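Local coordinates for protein vanadium-dependent bromoperoxidase (Corallina officinalis, PDB 1QHB) that catalyses the halogenation of organic substrates with bromide and hydrogen peroxide, using a vanadate cofactor, and assembles as a homododecamer that binds calcium, at residues 153-158 with 402-407; 264-269 with 506-511; 384-389 with 568-573. All coordinates share one frame; numbering follows the deposited sequence.

Contacts 1 and 3 are buried, while contact 2 lies at the surface. Contacts 1 and 3 share an element: residues 384-389 are part of helix 376-402, and residues 402-407 lead from the end of that helix into helix 407-422. Their centres are still about 29 Å apart. Contact 1 sits beside the vanadate site and is ionic, with one salt bridge. Contact 3 joins two helices through aliphatic carbons, and its arginine keeps its polar end for its own helix, Asp133 and a neighbouring subunit. Contact 2 joins a loop to the start of a strand and the loop before it, through an aromatic pair and an amide. It lies across the chain's centre from contact 1, with centres about 38 Å apart.

Contact 1 of 3, residues 153-158 with 402-407; sequences PELIAE and HRRLRP. With PO4 (phosphate ion), chain G.
Glu158 and Arg404 form a buried salt bridge between helix 153-167 and the loop that carries Arg406 into the vanadate site of this haloperoxidase. The bond runs from Arg404 NH2 to Glu158 OE1 at 2.9 Å, with an N-H...O angle of 149°. The nitrogen meets the oxygen nearly in line with its C-O bond. Carboxylate and guanidinium are close to coplanar, but OE1 lies somewhat off the guanidinium plane, and one nitrogen makes the bond. The Leu155 methyl CD2 packs against Arg404 NH2 at 3.8 Å, at the edge of the same guanidinium. The two side chains run past each other in opposite directions.

Arg404 reaches the helix because its chain is extended from CG to NE, with CG anti to the backbone N (chi1 -175°). Further out, Ser554 OG is hydrogen-bonded to both Glu158 OE2 and Arg404 NH1, and Asp555 forms a second salt bridge with NH1. The acid and the base are thus held by a common hydroxyl as well as by each other. Arg404 is flanked by two carboxylates, Glu158 and Asp555, and its charge is probably offset by them in this buried place.

Two residues on, Arg406 is the N-cap of helix 407-422. It turns to a phosphate ion, probably from the crystallisation liquor, in the pocket for vanadate. Lys398, Ser483, Gly484, His485, Arg545 and His551 also hydrogen-bond this ion. Arg406 NE is hydrogen-bonded to the carbonyl oxygen of His478, and NH1 also to that of Val550, which helps fix the guanidinium's rotation. Two nitrogens of its edge converge on one phosphate oxygen lying in its plane: Arg406 NH1 is 2.8 Å from PO4 O1, and Arg406 NH2 is 3.1 Å from the same O1.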
loop_
_atom_site.group_PDB
_atom_site.type_symbol
_atom_site.label_atom_id
_atom_site.label_comp_id
_atom_site.label_asym_id
_atom_site.label_seq_id
_atom_site.Cartn_x
_atom_site.Cartn_y
_atom_site.Cartn_z
ATOM N N PRO A 153 28.049 25.823 -41.459
ATOM C CA PRO A 153 29.349 25.361 -41.971
ATOM C C PRO A 153 29.377 23.842 -41.932
ATOM O O PRO A 153 29.826 23.155 -42.865
ATOM C CB PRO A 153 30.353 25.942 -40.981
ATOM C CG PRO A 153 29.665 27.170 -40.462
ATOM C CD PRO A 153 28.202 26.770 -40.328
ATOM N N GLU A 154 28.881 23.244 -40.835
ATOM C CA GLU A 154 28.838 21.801 -40.730
ATOM C C GLU A 154 28.189 21.060 -41.912
ATOM O O GLU A 154 28.671 20.051 -42.473
ATOM C CB GLU A 154 28.129 21.347 -39.470
ATOM C CG GLU A 154 28.391 19.858 -39.200
ATOM C CD GLU A 154 27.979 19.399 -37.810
ATOM O OE1 GLU A 154 27.372 20.211 -37.075
ATOM O OE2 GLU A 154 28.303 18.251 -37.519
ATOM N N LEU A 155 27.007 21.537 -42.326
ATOM C CA LEU A 155 26.249 20.891 -43.401
ATOM C C LEU A 155 26.986 21.084 -44.714
ATOM O O LEU A 155 27.079 20.191 -45.589
ATOM C CB LEU A 155 24.838 21.477 -43.404
ATOM C CG LEU A 155 23.762 20.949 -44.348
ATOM C CD1 LEU A 155 23.902 21.602 -45.717
ATOM C CD2 LEU A 155 23.815 19.448 -44.534
ATOM N N ILE A 156 27.554 22.289 -44.886
ATOM C CA ILE A 156 28.343 22.562 -46.086
ATOM C C ILE A 156 29.440 21.506 -46.223
ATOM O O ILE A 156 29.569 20.870 -47.282
ATOM C CB ILE A 156 28.923 23.974 -46.059
ATOM C CG1 ILE A 156 27.790 25.005 -46.132
ATOM C CG2 ILE A 156 29.906 24.149 -47.219
ATOM C CD1 ILE A 156 28.273 26.390 -45.764
ATOM N N ALA A 157 30.228 21.325 -45.159
ATOM C CA ALA A 157 31.249 20.290 -45.177
ATOM C C ALA A 157 30.672 18.894 -45.341
ATOM O O ALA A 157 31.365 18.060 -45.895
ATOM C CB ALA A 157 32.009 20.292 -43.834
ATOM N N GLU A 158 29.546 18.514 -44.746
ATOM C CA GLU A 158 28.956 17.212 -44.895
ATOM C C GLU A 158 28.561 16.989 -46.361
ATOM O O GLU A 158 28.765 15.850 -46.832
ATOM C CB GLU A 158 27.682 17.119 -44.027
ATOM C CG GLU A 158 28.090 16.915 -42.540
ATOM C CD GLU A 158 26.917 16.675 -41.635
ATOM O OE1 GLU A 158 25.745 17.037 -41.945
ATOM O OE2 GLU A 158 27.132 16.094 -40.551
ATOM N N HIS A 402 13.260 14.827 -34.992
ATOM C CA HIS A 402 13.934 15.678 -35.949
ATOM C C HIS A 402 13.456 15.671 -37.377
ATOM O O HIS A 402 13.625 16.710 -37.980
ATOM C CB HIS A 402 15.433 15.309 -35.996
ATOM C CG HIS A 402 16.031 15.182 -34.619
ATOM N ND1 HIS A 402 16.517 16.302 -33.997
ATOM C CD2 HIS A 402 16.200 14.132 -33.769
ATOM C CE1 HIS A 402 16.977 15.958 -32.790
ATOM N NE2 HIS A 402 16.803 14.662 -32.647
ATOM N N ARG A 403 12.967 14.584 -37.953
ATOM C CA ARG A 403 12.542 14.542 -39.327
ATOM C C ARG A 403 13.529 15.270 -40.261
ATOM O O ARG A 403 13.080 16.060 -41.076
ATOM C CB ARG A 403 11.117 15.137 -39.438
ATOM C CG ARG A 403 10.063 14.159 -38.844
ATOM C CD ARG A 403 8.699 14.789 -38.757
ATOM N NE ARG A 403 8.545 16.012 -37.918
ATOM C CZ ARG A 403 8.140 16.019 -36.660
ATOM N NH1 ARG A 403 7.871 14.907 -35.986
ATOM N NH2 ARG A 403 7.933 17.133 -35.964
ATOM N N ARG A 404 14.816 14.933 -40.222
ATOM C CA ARG A 404 15.834 15.510 -41.086
ATOM C C ARG A 404 15.762 14.980 -42.518
ATOM O O ARG A 404 15.545 13.763 -42.746
ATOM C CB ARG A 404 17.231 15.318 -40.526
ATOM C CG ARG A 404 18.321 16.031 -41.357
ATOM C CD ARG A 404 19.703 15.672 -40.841
ATOM N NE ARG A 404 20.727 16.585 -41.387
ATOM C CZ ARG A 404 22.009 16.474 -41.063
ATOM N NH1 ARG A 404 22.484 15.558 -40.197
ATOM N NH2 ARG A 404 22.885 17.304 -41.588
ATOM N N LEU A 405 15.901 15.916 -43.478
ATOM C CA LEU A 405 15.824 15.510 -44.873
ATOM C C LEU A 405 17.067 14.677 -45.226
ATOM O O LEU A 405 18.177 14.939 -44.750
ATOM C CB LEU A 405 15.669 16.667 -45.869
ATOM C CG LEU A 405 16.919 17.433 -46.300
ATOM C CD1 LEU A 405 16.422 18.554 -47.206
ATOM C CD2 LEU A 405 17.686 17.987 -45.098
ATOM N N ARG A 406 16.841 13.721 -46.108
ATOM C CA ARG A 406 17.983 12.885 -46.523
ATOM C C ARG A 406 18.874 13.714 -47.441
ATOM O O ARG A 406 18.453 14.711 -48.028
ATOM C CB ARG A 406 17.450 11.631 -47.215
ATOM C CG ARG A 406 16.741 10.646 -46.267
ATOM C CD ARG A 406 17.779 9.677 -45.675
ATOM N NE ARG A 406 17.071 8.631 -44.919
ATOM C CZ ARG A 406 17.597 7.489 -44.548
ATOM N NH1 ARG A 406 18.852 7.167 -44.837
ATOM N NH2 ARG A 406 16.884 6.606 -43.876
ATOM N N PRO A 407 20.140 13.334 -47.577
ATOM C CA PRO A 407 21.114 14.000 -48.447
ATOM C C PRO A 407 20.666 14.197 -49.872
ATOM O O PRO A 407 20.920 15.233 -50.494
ATOM C CB PRO A 407 22.351 13.086 -48.382
ATOM C CG PRO A 407 22.212 12.408 -47.048
ATOM C CD PRO A 407 20.733 12.164 -46.855
HETATM P P PO4 G . 19.296 3.767 -42.518
HETATM O O1 PO4 G . 19.237 4.553 -43.780
HETATM O O2 PO4 G . 20.689 3.351 -42.190
HETATM O O3 PO4 G . 18.429 2.584 -42.647
HETATM O O4 PO4 G . 18.792 4.684 -41.429
#

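Contact 2 of 3, residues 264-269 with 506-511; sequences ADEFDG and IDQVFE
Phe267 meets Phe510 in an oblique aromatic pair, which joins the loop before strand 270-273 to the start of strand 510-512. That strand belongs to a two-stranded antiparallel sheet with strand 519-521. The tight part is small. Phe267 CD1 lies 3.7 Å from Phe510 CZ, and Phe267 CE1 lies 3.8 Å from the same CZ. The ring centroids are 5.7 Å apart and the planes are 45° apart. Phe510 CG is anti to its carbonyl carbon (chi1 -69°), and the ring reaches across with CZ leading.

The looser side is formed by Gln508, which is exposed like Phe267. Its amide stands at 90° to the Phe267 ring, and Gln508 OE1 and NE2 are each 4.1 Å from Phe267 CE1. The oxygen lies at the ring edge, near its plane. Glu266 OE2 is farther still from Gln508 OE1, at 4.4 Å, and no bond joins the two oxygens. Within its own loop, Glu266 CG sits over one face of the Phe267 ring, 3.7 Å from its plane and nearer the ring's margin than its middle.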
loop_
_atom_site.group_PDB
_atom_site.type_symbol
_atom_site.label_atom_id
_atom_site.label_comp_id
_atom_site.label_asym_id
_atom_site.label_seq_id
_atom_site.Cartn_x
_atom_site.Cartn_y
_atom_site.Cartn_z
ATOM N N ALA A 264 43.648 -23.034 -45.837
ATOM C CA ALA A 264 43.825 -21.859 -46.692
ATOM C C ALA A 264 42.554 -21.045 -46.799
ATOM O O ALA A 264 42.591 -19.878 -47.225
ATOM C CB ALA A 264 44.269 -22.287 -48.120
ATOM N N ASP A 265 41.365 -21.585 -46.574
ATOM C CA ASP A 265 40.117 -20.813 -46.674
ATOM C C ASP A 265 40.118 -19.596 -45.777
ATOM O O ASP A 265 39.439 -18.612 -46.086
ATOM C CB ASP A 265 38.905 -21.675 -46.320
ATOM C CG ASP A 265 38.562 -22.697 -47.380
ATOM O OD1 ASP A 265 39.252 -22.765 -48.419
ATOM O OD2 ASP A 265 37.594 -23.456 -47.225
ATOM N N GLU A 266 40.838 -19.660 -44.645
ATOM C CA GLU A 266 40.921 -18.513 -43.763
ATOM C C GLU A 266 41.314 -17.266 -44.532
ATOM O O GLU A 266 40.761 -16.188 -44.366
ATOM C CB GLU A 266 41.929 -18.738 -42.634
ATOM C CG GLU A 266 42.090 -17.516 -41.737
ATOM C CD GLU A 266 42.797 -17.838 -40.434
ATOM O OE1 GLU A 266 43.237 -18.988 -40.213
ATOM O OE2 GLU A 266 42.917 -16.925 -39.592
ATOM N N PHE A 267 42.397 -17.404 -45.299
ATOM C CA PHE A 267 43.025 -16.299 -46.018
ATOM C C PHE A 267 42.336 -16.050 -47.334
ATOM O O PHE A 267 42.820 -15.230 -48.077
ATOM C CB PHE A 267 44.522 -16.578 -46.224
ATOM C CG PHE A 267 45.109 -16.995 -44.885
ATOM C CD1 PHE A 267 45.089 -16.088 -43.849
ATOM C CD2 PHE A 267 45.512 -18.301 -44.669
ATOM C CE1 PHE A 267 45.570 -16.471 -42.615
ATOM C CE2 PHE A 267 45.993 -18.681 -43.425
ATOM C CZ PHE A 267 46.027 -17.757 -42.406
ATOM N N ASP A 268 41.197 -16.697 -47.600
ATOM C CA ASP A 268 40.439 -16.485 -48.788
ATOM C C ASP A 268 39.025 -16.009 -48.476
ATOM O O ASP A 268 38.129 -16.104 -49.314
ATOM C CB ASP A 268 40.439 -17.704 -49.716
ATOM C CG ASP A 268 40.117 -17.243 -51.140
ATOM O OD1 ASP A 268 40.492 -16.120 -51.538
ATOM O OD2 ASP A 268 39.431 -18.056 -51.790
ATOM N N GLY A 269 38.812 -15.452 -47.281
ATOM C CA GLY A 269 37.567 -14.820 -46.947
ATOM C C GLY A 269 36.477 -15.814 -46.604
ATOM O O GLY A 269 35.305 -15.470 -46.772
ATOM N N ILE A 506 45.719 -8.331 -32.371
ATOM C CA ILE A 506 45.686 -9.022 -33.646
ATOM C C ILE A 506 47.013 -8.718 -34.349
ATOM O O ILE A 506 47.356 -7.558 -34.623
ATOM C CB ILE A 506 44.500 -8.578 -34.508
ATOM C CG1 ILE A 506 43.145 -8.822 -33.793
ATOM C CG2 ILE A 506 44.495 -9.328 -35.829
ATOM C CD1 ILE A 506 42.004 -8.083 -34.474
ATOM N N ASP A 507 47.803 -9.745 -34.568
ATOM C CA ASP A 507 49.117 -9.601 -35.168
ATOM C C ASP A 507 49.197 -9.757 -36.681
ATOM O O ASP A 507 50.185 -9.306 -37.259
ATOM C CB ASP A 507 50.065 -10.630 -34.524
ATOM C CG ASP A 507 50.169 -10.426 -33.024
ATOM O OD1 ASP A 507 50.332 -9.263 -32.596
ATOM O OD2 ASP A 507 50.077 -11.433 -32.292
ATOM N N GLN A 508 48.235 -10.375 -37.336
ATOM C CA GLN A 508 48.219 -10.561 -38.780
ATOM C C GLN A 508 47.273 -9.527 -39.392
ATOM O O GLN A 508 46.080 -9.499 -39.050
ATOM C CB GLN A 508 47.726 -11.935 -39.172
ATOM C CG GLN A 508 48.520 -13.162 -38.770
ATOM C CD GLN A 508 47.870 -14.400 -39.391
ATOM O OE1 GLN A 508 46.725 -14.755 -39.098
ATOM N NE2 GLN A 508 48.610 -15.059 -40.278
ATOM N N VAL A 509 47.800 -8.616 -40.174
ATOM C CA VAL A 509 47.044 -7.554 -40.782
ATOM C C VAL A 509 46.998 -7.760 -42.280
ATOM O O VAL A 509 48.039 -7.870 -42.920
ATOM C CB VAL A 509 47.591 -6.158 -40.465
ATOM C CG1 VAL A 509 46.600 -5.070 -40.861
ATOM C CG2 VAL A 509 47.862 -6.009 -38.966
ATOM N N PHE A 510 45.779 -7.856 -42.825
ATOM C CA PHE A 510 45.588 -8.073 -44.233
ATOM C C PHE A 510 44.874 -6.926 -44.911
ATOM O O PHE A 510 44.177 -6.184 -44.265
ATOM C CB PHE A 510 44.724 -9.312 -44.453
ATOM C CG PHE A 510 45.423 -10.578 -44.080
ATOM C CD1 PHE A 510 46.366 -11.141 -44.926
ATOM C CD2 PHE A 510 45.176 -11.153 -42.850
ATOM C CE1 PHE A 510 47.040 -12.299 -44.534
ATOM C CE2 PHE A 510 45.840 -12.301 -42.463
ATOM C CZ PHE A 510 46.768 -12.882 -43.304
ATOM N N GLU A 511 45.025 -6.798 -46.188
ATOM C CA GLU A 511 44.329 -5.821 -47.032
ATOM C C GLU A 511 43.971 -6.544 -48.348
ATOM O O GLU A 511 44.544 -7.625 -48.590
ATOM C CB GLU A 511 45.195 -4.647 -47.372
ATOM C CG GLU A 511 45.395 -3.606 -46.292
ATOM C CD GLU A 511 46.448 -2.591 -46.733
ATOM O OE1 GLU A 511 46.136 -1.933 -47.741
ATOM O OE2 GLU A 511 47.514 -2.478 -46.092
#

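Contact 3 of 3, residues 384-389 with 568-573; sequences TEVATR and IGILEE
Ile570 of helix 553-574 points at helix 376-402 and meets Val386 and Arg389 there. From CB, the side chain splits in two. CG2 lies anti to the backbone N and makes no close approach to residues 384-389. CG1 lies anti to the carbonyl carbon (chi1 -70°), and the chain extends beyond it (chi2 169°), which carries CD1 to the opposite helix. This one methyl makes all the close contacts. Ile570 CD1 lies 3.9 Å from Val386 CG1, and the Ile570 and Val386 side chains cross at a slant. Ile570 CD1 is also 3.9 Å from Arg389 CB, and Arg389 CG and CD are close as well. Here the isoleucine crosses the arginine at about a right angle.

Arg389 offers its aliphatic part because its chain bends at chi2 (90°). The guanidinium then folds back on its own helix. Arg389 NH1 bonds Glu385 O at 2.7 Å, with the oxygen in the guanidinium plane. NE forms a salt bridge with Asp133, and NH1 another with Glu385 of a neighbouring subunit. In return, Glu385 OE1 of this chain forms a salt bridge with Arg389 NH1 of the same neighbouring subunit. Ala491 and Ile495 of helix 484-499 pack on Val386. The arrangement is apolar helix-helix packing within the alpha-helical core of the vanadium haloperoxidase fold.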
loop_
_atom_site.group_PDB
_atom_site.type_symbol
_atom_site.label_atom_id
_atom_site.label_comp_id
_atom_site.label_asym_id
_atom_site.label_seq_id
_atom_site.Cartn_x
_atom_site.Cartn_y
_atom_site.Cartn_z
ATOM N N THR A 384 22.566 -9.932 -31.132
ATOM C CA THR A 384 21.458 -9.765 -32.087
ATOM C C THR A 384 20.228 -9.210 -31.402
ATOM O O THR A 384 19.531 -8.425 -32.027
ATOM C CB THR A 384 21.063 -11.111 -32.751
ATOM O OG1 THR A 384 20.737 -12.047 -31.708
ATOM C CG2 THR A 384 22.219 -11.703 -33.531
ATOM N N GLU A 385 19.993 -9.524 -30.127
ATOM C CA GLU A 385 18.762 -9.056 -29.452
ATOM C C GLU A 385 18.750 -7.571 -29.159
ATOM O O GLU A 385 17.664 -6.986 -29.089
ATOM C CB GLU A 385 18.502 -9.849 -28.180
ATOM C CG GLU A 385 18.877 -9.201 -26.847
ATOM C CD GLU A 385 18.674 -10.137 -25.673
ATOM O OE1 GLU A 385 19.060 -11.320 -25.775
ATOM O OE2 GLU A 385 18.120 -9.738 -24.602
ATOM N N VAL A 386 19.905 -6.917 -29.020
ATOM C CA VAL A 386 19.905 -5.480 -28.749
ATOM C C VAL A 386 19.471 -4.736 -29.995
ATOM O O VAL A 386 19.173 -3.568 -29.848
ATOM C CB VAL A 386 21.281 -4.956 -28.326
ATOM C CG1 VAL A 386 21.711 -5.679 -27.061
ATOM C CG2 VAL A 386 22.397 -5.154 -29.376
ATOM N N ALA A 387 19.550 -5.306 -31.201
ATOM C CA ALA A 387 19.240 -4.541 -32.403
ATOM C C ALA A 387 17.873 -3.912 -32.452
ATOM O O ALA A 387 17.730 -2.751 -32.862
ATOM C CB ALA A 387 19.506 -5.364 -33.660
ATOM N N THR A 388 16.805 -4.605 -32.098
ATOM C CA THR A 388 15.460 -4.014 -32.191
ATOM C C THR A 388 15.211 -3.013 -31.091
ATOM O O THR A 388 14.549 -1.997 -31.323
ATOM C CB THR A 388 14.392 -5.117 -32.189
ATOM O OG1 THR A 388 14.720 -6.043 -31.128
ATOM C CG2 THR A 388 14.392 -5.822 -33.528
ATOM N N ARG A 389 15.959 -3.106 -29.969
ATOM C CA ARG A 389 15.794 -2.116 -28.907
ATOM C C ARG A 389 16.401 -0.803 -29.393
ATOM O O ARG A 389 15.813 0.256 -29.166
ATOM C CB ARG A 389 16.433 -2.585 -27.611
ATOM C CG ARG A 389 15.593 -3.582 -26.872
ATOM C CD ARG A 389 15.861 -5.030 -27.243
ATOM N NE ARG A 389 14.826 -5.891 -26.643
ATOM C CZ ARG A 389 14.604 -7.146 -27.038
ATOM N NH1 ARG A 389 15.276 -7.720 -28.031
ATOM N NH2 ARG A 389 13.643 -7.832 -26.398
ATOM N N ILE A 568 24.423 -0.511 -23.158
ATOM C CA ILE A 568 24.858 -0.401 -21.750
ATOM C C ILE A 568 23.647 -0.534 -20.815
ATOM O O ILE A 568 23.688 -1.199 -19.777
ATOM C CB ILE A 568 25.592 0.957 -21.532
ATOM C CG1 ILE A 568 27.002 0.941 -22.064
ATOM C CG2 ILE A 568 25.573 1.355 -20.048
ATOM C CD1 ILE A 568 27.783 2.256 -22.172
ATOM N N GLY A 569 22.517 0.084 -21.182
ATOM C CA GLY A 569 21.269 -0.008 -20.421
ATOM C C GLY A 569 20.703 -1.404 -20.269
ATOM O O GLY A 569 20.327 -1.849 -19.178
ATOM N N ILE A 570 20.751 -2.174 -21.375
ATOM C CA ILE A 570 20.354 -3.570 -21.339
ATOM C C ILE A 570 21.301 -4.406 -20.457
ATOM O O ILE A 570 20.949 -5.254 -19.606
ATOM C CB ILE A 570 20.305 -4.161 -22.765
ATOM C CG1 ILE A 570 19.109 -3.525 -23.506
ATOM C CG2 ILE A 570 20.246 -5.650 -22.717
ATOM C CD1 ILE A 570 19.048 -3.796 -25.015
ATOM N N LEU A 571 22.591 -4.176 -20.630
ATOM C CA LEU A 571 23.496 -4.990 -19.773
ATOM C C LEU A 571 23.256 -4.695 -18.297
ATOM O O LEU A 571 23.301 -5.614 -17.473
ATOM C CB LEU A 571 24.955 -4.652 -20.068
ATOM C CG LEU A 571 25.403 -5.209 -21.429
ATOM C CD1 LEU A 571 26.816 -4.739 -21.704
ATOM C CD2 LEU A 571 25.270 -6.709 -21.415
ATOM N N GLU A 572 23.061 -3.430 -17.952
ATOM C CA GLU A 572 22.828 -3.092 -16.531
ATOM C C GLU A 572 21.577 -3.737 -15.936
ATOM O O GLU A 572 21.622 -4.198 -14.801
ATOM C CB GLU A 572 22.648 -1.589 -16.254
ATOM C CG GLU A 572 23.922 -0.832 -16.657
ATOM C CD GLU A 572 23.746 0.672 -16.517
ATOM O OE1 GLU A 572 22.579 1.131 -16.516
ATOM O OE2 GLU A 572 24.781 1.368 -16.411
ATOM N N GLU A 573 20.495 -3.742 -16.708
ATOM C CA GLU A 573 19.257 -4.371 -16.248
ATOM C C GLU A 573 19.384 -5.883 -16.146
ATOM O O GLU A 573 18.855 -6.417 -15.149
ATOM C CB GLU A 573 18.121 -4.008 -17.197
ATOM C CG GLU A 573 17.665 -2.572 -16.932
ATOM C CD GLU A 573 16.826 -2.079 -18.114
ATOM O OE1 GLU A 573 15.892 -2.773 -18.567
ATOM O OE2 GLU A 573 17.171 -0.959 -18.549
#